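Local structure of protein LURP-one-related 15 (Arabidopsis thaliana, 1ZXU) at residues R113-R121 against K130-N138; A166-K174 against N186-V195. The protein is of unknown function but might be related to the phospholipid scramblases and the tubby-like superfamily of membrane-tethered transcription factors. All blocks are in the same frame, centred on the assembly; numbering follows the deposited sequence.

Both contacts pair neighbouring antiparallel strands of one sheet, a twelve-stranded barrel in which each strand lies beside the next in sequence. Contact 1 (113-121 with 130-138) joins strands 115-120 and 131-135; contact 2 (166-174 with 186-195) follows it along the chain and joins strands 167-173 and 187-191, the last two. Strands 146-149 and 158-161 lie between them. The centres of the two contacts are about 20 Å apart and their nearest atoms about 8 Å, with no direct touch. Helix 197-211 links them: Val119 and Leu131 reach its later part, Ala169, Val189 and Val195 its earlier part, so the two pairs help to enclose the same helix, consistent with the tubby-like fold.

Contact 1 of 2, residues R113-R121 against K130-N138; sequences RDLLYTVKR and KLDVFLGHN
With CG anti to its carbonyl carbon (chi1 -63°) and the rest of the chain extended, Lys120 stretches across the ring of Phe134, which its own first torsion (-57°) swings toward the neighbouring strand. The two side chains cross at about a right angle: Lys120 CD meets Phe134 CE2 at 3.5 Å, and NZ stands 4.7 Å from the ring centroid, an off-centre cation-pi contact; Lys142, a like charge, lies close by. On this face Thr118 OG1, also bonded to Gln103, shares with Phe134 O a water 2.8 Å from OG1 that donates to the carbonyl. The other face is largely apolar. Val133 CG1 packs 3.9 Å from Tyr117 CB, and its CG2 lies beside Val119 CG2; the tyrosine runs on to helix 197-211, where its OH bonds Ser202 and its ring meets Phe199 edge-to-face. Two hydrogen-bonded pairs, Thr118 with Phe134 and Lys120 with Asp132, join the backbones, Phe134 N to Thr118 O being 2.8 Å long and nearly straight. Past them Gly136 N reaches Leu116 O at 2.9 Å, as the chain enters a type I turn. This is an antiparallel beta hairpin in the barrel wall, one face turned to the helix of a tubby-like fold.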
loop_
_atom_site.group_PDB
_atom_site.type_symbol
_atom_site.label_atom_id
_atom_site.label_comp_id
_atom_site.label_asym_id
_atom_site.label_seq_id
_atom_site.Cartn_x
_atom_site.Cartn_y
_atom_site.Cartn_z
ATOM N N ARG A 113 10.492 5.380 -15.895
ATOM C CA ARG A 113 11.309 6.319 -15.137
ATOM C C ARG A 113 10.623 6.673 -13.800
ATOM O O ARG A 113 11.298 7.175 -12.882
ATOM C CB ARG A 113 11.638 7.588 -15.950
ATOM C CG ARG A 113 10.495 8.561 -16.146
ATOM C CD ARG A 113 10.957 9.754 -16.915
ATOM N NE ARG A 113 9.883 10.709 -17.136
ATOM C CZ ARG A 113 10.036 11.823 -17.857
ATOM N NH1 ARG A 113 11.209 12.081 -18.411
ATOM N NH2 ARG A 113 9.030 12.653 -18.025
ATOM N N ASP A 114 9.304 6.477 -13.723
ATOM C CA ASP A 114 8.580 6.828 -12.464
ATOM C C ASP A 114 8.367 5.629 -11.533
ATOM O O ASP A 114 7.637 5.702 -10.565
ATOM C CB ASP A 114 7.251 7.491 -12.781
ATOM C CG ASP A 114 7.429 8.840 -13.399
ATOM O OD1 ASP A 114 8.335 9.554 -12.912
ATOM O OD2 ASP A 114 6.674 9.156 -14.344
ATOM N N LEU A 115 9.044 4.534 -11.830
ATOM C CA LEU A 115 8.881 3.317 -11.026
ATOM C C LEU A 115 9.413 3.513 -9.571
ATOM O O LEU A 115 10.649 3.903 -9.347
ATOM C CB LEU A 115 9.633 2.189 -11.768
ATOM C CG LEU A 115 9.547 0.854 -11.050
ATOM C CD1 LEU A 115 8.184 0.281 -10.970
ATOM C CD2 LEU A 115 10.672 -0.160 -11.595
ATOM N N LEU A 116 8.564 3.228 -8.617
ATOM C CA LEU A 116 8.936 3.332 -7.214
ATOM C C LEU A 116 9.335 1.957 -6.650
ATOM O O LEU A 116 10.323 1.850 -5.900
ATOM C CB LEU A 116 7.822 3.917 -6.373
ATOM C CG LEU A 116 7.583 5.405 -6.594
ATOM C CD1 LEU A 116 6.259 5.823 -5.958
ATOM C CD2 LEU A 116 8.743 6.220 -6.091
ATOM N N TYR A 117 8.538 0.944 -6.962
ATOM C CA TYR A 117 8.892 -0.442 -6.478
ATOM C C TYR A 117 8.053 -1.455 -7.213
ATOM O O TYR A 117 7.040 -1.123 -7.863
ATOM C CB TYR A 117 8.651 -0.617 -4.979
ATOM C CG TYR A 117 7.394 0.009 -4.453
ATOM C CD1 TYR A 117 6.252 -0.735 -4.218
ATOM C CD2 TYR A 117 7.410 1.381 -4.103
ATOM C CE1 TYR A 117 5.052 -0.073 -3.685
ATOM C CE2 TYR A 117 6.265 2.008 -3.597
ATOM C CZ TYR A 117 5.096 1.264 -3.407
ATOM O OH TYR A 117 3.964 1.914 -2.871
ATOM N N THR A 118 8.528 -2.708 -7.145
ATOM C CA THR A 118 7.816 -3.854 -7.736
ATOM C C THR A 118 7.483 -4.789 -6.594
ATOM O O THR A 118 8.251 -4.927 -5.635
ATOM C CB THR A 118 8.761 -4.574 -8.708
ATOM O OG1 THR A 118 9.172 -3.648 -9.763
ATOM C CG2 THR A 118 8.085 -5.808 -9.289
ATOM N N VAL A 119 6.316 -5.419 -6.682
ATOM C CA VAL A 119 5.840 -6.310 -5.620
ATOM C C VAL A 119 5.602 -7.650 -6.295
ATOM O O VAL A 119 4.965 -7.706 -7.344
ATOM C CB VAL A 119 4.538 -5.796 -5.017
ATOM C CG1 VAL A 119 4.081 -6.751 -3.933
ATOM C CG2 VAL A 119 4.761 -4.378 -4.421
ATOM N N LYS A 120 6.145 -8.708 -5.712
ATOM C CA LYS A 120 5.976 -10.041 -6.275
ATOM C C LYS A 120 5.244 -10.903 -5.256
ATOM O O LYS A 120 5.548 -10.880 -4.043
ATOM C CB LYS A 120 7.359 -10.693 -6.477
ATOM C CG LYS A 120 8.305 -10.020 -7.461
ATOM C CD LYS A 120 9.636 -10.797 -7.562
ATOM C CE LYS A 120 10.683 -10.042 -8.344
ATOM N NZ LYS A 120 11.865 -10.918 -8.627
ATOM N N ARG A 121 4.354 -11.737 -5.742
ATOM C CA ARG A 121 3.644 -12.597 -4.807
ATOM C C ARG A 121 4.563 -13.749 -4.421
ATOM O O ARG A 121 5.186 -14.342 -5.328
ATOM C CB ARG A 121 2.356 -13.112 -5.438
ATOM C CG ARG A 121 1.329 -13.632 -4.416
ATOM C CD ARG A 121 0.000 -13.645 -5.123
ATOM N NE ARG A 121 -0.898 -14.683 -4.643
ATOM C CZ ARG A 121 -2.007 -15.019 -5.283
ATOM N NH1 ARG A 121 -2.324 -14.388 -6.411
ATOM N NH2 ARG A 121 -2.794 -15.972 -4.796
ATOM N N LYS A 130 4.233 -13.759 2.026
ATOM C CA LYS A 130 3.108 -13.482 1.140
ATOM C C LYS A 130 3.475 -12.550 -0.069
ATOM O O LYS A 130 3.108 -12.833 -1.226
ATOM C CB LYS A 130 1.958 -12.893 1.956
ATOM C CG LYS A 130 0.663 -12.670 1.211
ATOM C CD LYS A 130 -0.523 -12.622 2.183
ATOM C CE LYS A 130 -1.856 -12.261 1.488
ATOM N NZ LYS A 130 -2.109 -12.931 0.178
ATOM N N LEU A 131 4.155 -11.436 0.227
ATOM C CA LEU A 131 4.556 -10.483 -0.815
ATOM C C LEU A 131 6.025 -10.017 -0.536
ATOM O O LEU A 131 6.405 -9.782 0.603
ATOM C CB LEU A 131 3.641 -9.240 -0.819
ATOM C CG LEU A 131 2.134 -9.394 -1.002
ATOM C CD1 LEU A 131 1.470 -8.025 -0.790
ATOM C CD2 LEU A 131 1.836 -9.925 -2.461
ATOM N N ASP A 132 6.830 -9.882 -1.586
ATOM C CA ASP A 132 8.171 -9.283 -1.500
ATOM C C ASP A 132 8.179 -8.000 -2.301
ATOM O O ASP A 132 7.663 -7.970 -3.428
ATOM C CB ASP A 132 9.208 -10.225 -2.108
ATOM C CG ASP A 132 9.399 -11.469 -1.234
ATOM O OD1 ASP A 132 9.238 -11.353 -0.001
ATOM O OD2 ASP A 132 9.693 -12.534 -1.773
ATOM N N VAL A 133 8.771 -6.962 -1.715
ATOM C CA VAL A 133 8.834 -5.669 -2.362
ATOM C C VAL A 133 10.265 -5.329 -2.685
ATOM O O VAL A 133 11.131 -5.391 -1.804
ATOM C CB VAL A 133 8.313 -4.574 -1.374
ATOM C CG1 VAL A 133 8.378 -3.195 -2.077
ATOM C CG2 VAL A 133 6.892 -4.989 -0.921
ATOM N N PHE A 134 10.491 -4.885 -3.904
ATOM C CA PHE A 134 11.833 -4.461 -4.397
ATOM C C PHE A 134 11.772 -3.024 -4.865
ATOM O O PHE A 134 11.033 -2.712 -5.787
ATOM C CB PHE A 134 12.246 -5.342 -5.569
ATOM C CG PHE A 134 12.252 -6.798 -5.222
ATOM C CD1 PHE A 134 13.419 -7.408 -4.787
ATOM C CD2 PHE A 134 11.085 -7.531 -5.348
ATOM C CE1 PHE A 134 13.419 -8.758 -4.447
ATOM C CE2 PHE A 134 11.055 -8.868 -4.961
ATOM C CZ PHE A 134 12.282 -9.458 -4.524
ATOM N N LEU A 135 12.551 -2.145 -4.235
ATOM C CA LEU A 135 12.550 -0.754 -4.679
ATOM C C LEU A 135 13.072 -0.641 -6.113
ATOM O O LEU A 135 13.842 -1.515 -6.571
ATOM C CB LEU A 135 13.370 0.133 -3.714
ATOM C CG LEU A 135 12.851 0.153 -2.268
ATOM C CD1 LEU A 135 13.945 0.807 -1.364
ATOM C CD2 LEU A 135 11.531 0.902 -2.165
ATOM N N GLY A 136 12.667 0.420 -6.800
ATOM C CA GLY A 136 12.971 0.599 -8.225
ATOM C C GLY A 136 14.458 0.461 -8.552
ATOM O O GLY A 136 14.791 -0.047 -9.632
ATOM N N HIS A 137 15.350 0.873 -7.636
ATOM C CA HIS A 137 16.811 0.848 -7.873
ATOM C C HIS A 137 17.448 -0.473 -7.483
ATOM O O HIS A 137 18.678 -0.651 -7.594
ATOM C CB HIS A 137 17.505 1.941 -7.033
ATOM C CG HIS A 137 17.381 1.721 -5.548
ATOM N ND1 HIS A 137 16.495 2.428 -4.757
ATOM C CD2 HIS A 137 17.995 0.837 -4.721
ATOM C CE1 HIS A 137 16.593 2.012 -3.508
ATOM N NE2 HIS A 137 17.486 1.037 -3.462
ATOM N N ASN A 138 16.635 -1.395 -6.971
ATOM C CA ASN A 138 17.128 -2.677 -6.536
ATOM C C ASN A 138 17.120 -3.609 -7.737
ATOM O O ASN A 138 16.110 -4.234 -8.046
ATOM C CB ASN A 138 16.248 -3.230 -5.393
ATOM C CG ASN A 138 16.756 -4.562 -4.823
ATOM O OD1 ASN A 138 17.653 -5.227 -5.409
ATOM N ND2 ASN A 138 16.197 -4.958 -3.653
HETATM O O HOH W 1 11.522 -2.660 -8.640
#

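Contact 2 of 2, residues A166-K174 against N186-V195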
loop_
_atom_site.group_PDB
_atom_site.type_symbol
_atom_site.label_atom_id
_atom_site.label_comp_id
_atom_site.label_asym_id
_atom_site.label_seq_id
_atom_site.Cartn_x
_atom_site.Cartn_y
_atom_site.Cartn_z
ATOM N N ALA A 166 12.678 -5.205 10.819
ATOM C CA ALA A 166 11.912 -4.359 11.756
ATOM C C ALA A 166 10.463 -4.360 11.229
ATOM O O ALA A 166 10.276 -4.261 10.027
ATOM C CB ALA A 166 12.442 -2.957 11.738
ATOM N N ILE A 167 9.497 -4.453 12.111
ATOM C CA ILE A 167 8.046 -4.314 11.682
ATOM C C ILE A 167 7.793 -2.839 11.380
ATOM O O ILE A 167 8.072 -1.964 12.195
ATOM C CB ILE A 167 7.106 -4.734 12.795
ATOM C CG1 ILE A 167 7.199 -6.239 12.992
ATOM C CG2 ILE A 167 5.617 -4.398 12.478
ATOM C CD1 ILE A 167 6.568 -6.665 14.306
ATOM N N VAL A 168 7.241 -2.573 10.176
ATOM C CA VAL A 168 6.861 -1.215 9.800
ATOM C C VAL A 168 5.337 -0.983 9.807
ATOM O O VAL A 168 4.908 0.159 9.854
ATOM C CB VAL A 168 7.468 -0.769 8.438
ATOM C CG1 VAL A 168 9.036 -0.788 8.521
ATOM C CG2 VAL A 168 7.015 -1.644 7.349
ATOM N N ALA A 169 4.578 -2.069 9.741
ATOM C CA ALA A 169 3.115 -1.989 9.830
ATOM C C ALA A 169 2.524 -3.298 10.265
ATOM O O ALA A 169 3.077 -4.362 9.966
ATOM C CB ALA A 169 2.493 -1.578 8.489
ATOM N N GLN A 170 1.393 -3.201 10.931
ATOM C CA GLN A 170 0.753 -4.405 11.465
ATOM C C GLN A 170 -0.783 -4.330 11.370
ATOM O O GLN A 170 -1.366 -3.366 11.838
ATOM C CB GLN A 170 1.168 -4.483 12.951
ATOM C CG GLN A 170 0.372 -5.423 13.823
ATOM C CD GLN A 170 0.984 -6.771 13.828
ATOM O OE1 GLN A 170 2.102 -6.923 14.322
ATOM N NE2 GLN A 170 0.295 -7.767 13.232
HETATM N N MSE A 171 -1.390 -5.359 10.795
HETATM C CA MSE A 171 -2.826 -5.481 10.754
HETATM C C MSE A 171 -3.404 -6.040 12.064
HETATM O O MSE A 171 -2.743 -6.852 12.748
HETATM C CB MSE A 171 -3.184 -6.408 9.576
HETATM C CG MSE A 171 -4.643 -6.349 9.193
HETATM SE SE MSE A 171 -4.801 -7.371 7.563
HETATM C CE MSE A 171 -4.143 -6.004 6.333
ATOM N N HIS A 172 -4.604 -5.560 12.429
ATOM C CA HIS A 172 -5.342 -6.039 13.639
ATOM C C HIS A 172 -6.780 -6.262 13.246
ATOM O O HIS A 172 -7.334 -5.455 12.516
ATOM C CB HIS A 172 -5.424 -4.963 14.738
ATOM C CG HIS A 172 -4.164 -4.225 14.975
ATOM N ND1 HIS A 172 -3.914 -2.987 14.418
ATOM C CD2 HIS A 172 -3.085 -4.530 15.740
ATOM C CE1 HIS A 172 -2.721 -2.577 14.812
ATOM N NE2 HIS A 172 -2.198 -3.492 15.612
ATOM N N ARG A 173 -7.382 -7.338 13.744
ATOM C CA ARG A 173 -8.792 -7.616 13.465
ATOM C C ARG A 173 -9.620 -6.755 14.368
ATOM O O ARG A 173 -9.270 -6.594 15.536
ATOM C CB ARG A 173 -9.136 -9.100 13.732
ATOM C CG ARG A 173 -10.573 -9.408 13.326
ATOM C CD ARG A 173 -10.798 -10.880 13.020
ATOM N NE ARG A 173 -10.733 -11.692 14.221
ATOM C CZ ARG A 173 -11.772 -11.978 15.009
ATOM N NH1 ARG A 173 -12.990 -11.503 14.741
ATOM N NH2 ARG A 173 -11.588 -12.732 16.090
ATOM N N LYS A 174 -10.713 -6.201 13.822
ATOM C CA LYS A 174 -11.755 -5.485 14.578
ATOM C C LYS A 174 -13.026 -6.345 14.670
ATOM O O LYS A 174 -13.294 -7.224 13.830
ATOM C CB LYS A 174 -12.103 -4.135 13.921
ATOM C CG LYS A 174 -10.968 -3.090 13.872
ATOM C CD LYS A 174 -10.875 -2.246 15.139
ATOM C CE LYS A 174 -9.838 -2.787 16.116
ATOM N NZ LYS A 174 -8.464 -2.333 15.731
ATOM N N ASN A 186 -13.349 -5.302 8.661
ATOM C CA ASN A 186 -13.128 -5.641 10.060
ATOM C C ASN A 186 -11.653 -5.646 10.468
ATOM O O ASN A 186 -11.198 -6.579 11.132
ATOM C CB ASN A 186 -13.785 -6.994 10.375
ATOM C CG ASN A 186 -13.067 -8.160 9.740
ATOM O OD1 ASN A 186 -12.397 -8.042 8.686
ATOM N ND2 ASN A 186 -13.208 -9.331 10.361
ATOM N N PHE A 187 -10.891 -4.650 10.038
ATOM C CA PHE A 187 -9.527 -4.583 10.504
ATOM C C PHE A 187 -9.016 -3.163 10.417
ATOM O O PHE A 187 -9.623 -2.301 9.752
ATOM C CB PHE A 187 -8.658 -5.475 9.633
ATOM C CG PHE A 187 -8.453 -4.941 8.220
ATOM C CD1 PHE A 187 -7.394 -4.066 7.928
ATOM C CD2 PHE A 187 -9.283 -5.371 7.181
ATOM C CE1 PHE A 187 -7.200 -3.590 6.600
ATOM C CE2 PHE A 187 -9.096 -4.926 5.875
ATOM C CZ PHE A 187 -8.071 -4.034 5.564
ATOM N N SER A 188 -7.896 -2.924 11.097
ATOM C CA SER A 188 -7.136 -1.703 10.818
ATOM C C SER A 188 -5.703 -2.064 10.629
ATOM O O SER A 188 -5.305 -3.191 10.935
ATOM C CB SER A 188 -7.262 -0.679 11.926
ATOM O OG SER A 188 -6.750 -1.197 13.137
ATOM N N VAL A 189 -4.943 -1.147 10.017
ATOM C CA VAL A 189 -3.522 -1.404 9.865
ATOM C C VAL A 189 -2.788 -0.259 10.598
ATOM O O VAL A 189 -2.964 0.887 10.273
ATOM C CB VAL A 189 -3.076 -1.413 8.398
ATOM C CG1 VAL A 189 -1.554 -1.590 8.278
ATOM C CG2 VAL A 189 -3.712 -2.562 7.639
ATOM N N THR A 190 -1.975 -0.611 11.589
ATOM C CA THR A 190 -1.093 0.389 12.260
ATOM C C THR A 190 0.141 0.608 11.438
ATOM O O THR A 190 0.863 -0.355 11.115
ATOM C CB THR A 190 -0.694 -0.065 13.670
ATOM O OG1 THR A 190 -1.887 -0.292 14.437
ATOM C CG2 THR A 190 0.211 1.021 14.322
ATOM N N VAL A 191 0.384 1.866 11.065
ATOM C CA VAL A 191 1.656 2.225 10.421
ATOM C C VAL A 191 2.521 2.873 11.507
ATOM O O VAL A 191 2.100 3.855 12.182
ATOM C CB VAL A 191 1.393 3.279 9.344
ATOM C CG1 VAL A 191 2.685 3.793 8.734
ATOM C CG2 VAL A 191 0.408 2.681 8.305
ATOM N N TYR A 192 3.714 2.352 11.681
ATOM C CA TYR A 192 4.510 2.848 12.823
ATOM C C TYR A 192 5.155 4.186 12.500
ATOM O O TYR A 192 5.215 4.618 11.345
ATOM C CB TYR A 192 5.508 1.748 13.240
ATOM C CG TYR A 192 4.722 0.635 13.930
ATOM C CD1 TYR A 192 4.230 0.831 15.256
ATOM C CD2 TYR A 192 4.399 -0.549 13.274
ATOM C CE1 TYR A 192 3.494 -0.148 15.889
ATOM C CE2 TYR A 192 3.655 -1.569 13.941
ATOM C CZ TYR A 192 3.209 -1.338 15.235
ATOM O OH TYR A 192 2.473 -2.310 15.859
ATOM N N PRO A 193 5.688 4.876 13.531
ATOM C CA PRO A 193 6.220 6.203 13.282
ATOM C C PRO A 193 7.300 6.245 12.230
ATOM O O PRO A 193 8.184 5.368 12.140
ATOM C CB PRO A 193 6.783 6.600 14.681
ATOM C CG PRO A 193 5.931 5.852 15.634
ATOM C CD PRO A 193 5.813 4.500 14.952
ATOM N N ASN A 194 7.234 7.276 11.369
ATOM C CA ASN A 194 8.208 7.513 10.302
ATOM C C ASN A 194 8.227 6.508 9.151
ATOM O O ASN A 194 9.137 6.468 8.350
ATOM C CB ASN A 194 9.652 7.685 10.886
ATOM C CG ASN A 194 9.725 8.818 11.874
ATOM O OD1 ASN A 194 10.160 8.639 13.004
ATOM N ND2 ASN A 194 9.262 9.984 11.461
ATOM N N VAL A 195 7.214 5.647 9.121
ATOM C CA VAL A 195 7.043 4.757 7.993
ATOM C C VAL A 195 6.081 5.454 7.001
ATOM O O VAL A 195 5.092 6.067 7.399
ATOM C CB VAL A 195 6.388 3.465 8.507
ATOM C CG1 VAL A 195 5.954 2.518 7.349
ATOM C CG2 VAL A 195 7.368 2.714 9.438
HETATM O O HOH W 2 3.463 -4.909 15.739
HETATM O O HOH W 3 -14.166 -9.597 12.916
#
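The last two strands of the barrel, 167-173 and 187-191, pair antiparallel here, and the first carries a classic beta bulge at Val168 and Ala169, opposite Val159 of strand 158-161. Gln170 pairs with Thr190 and His172 with Ser188 through reciprocal backbone bonds, Thr190 N to Gln170 O being 2.8 Å. Lys174 N to Asn186 O, also 2.8 Å, extends the ladder at one end; Tyr192 N to Val168 O continues it at the other. On the largely apolar face of Met171, Val189 and Phe187, the selenomethionine Met171 is extended at chi1 and chi2 (-165° and 172°), which carries SE over one face of the Phe187 ring, 4.5 Å from the centroid and offset toward the rim. The bend at chi3 turns CE to 3.7 Å from Val189 CG2, while Trp152 meets the same phenylalanine edge-to-face. Nearer the bulge, the side chains of Val168 and Val195 cross at about a right angle, CB to CG2 3.6 Å. The Tyr192 ring brings CE2 to 3.7 Å from Ile167 CG2 and takes Thr190 CG2 over one face; its OH shares a water with Gln170 OE1. A second water joins Arg173 NH1, Lys174 O and Asn186 ND2, while Asn186 OD1 bonds Arg155. Lys174 NZ adds a weak bond to Ser188 OG, 3.3 Å long. Mostly apolar and Met-aromatic contacts thus pack one face against the barrel's interior; the other carries Gln170, His172, Ser188 and Thr190, whose OG1 bonds Asp39 of the adjoining first strand.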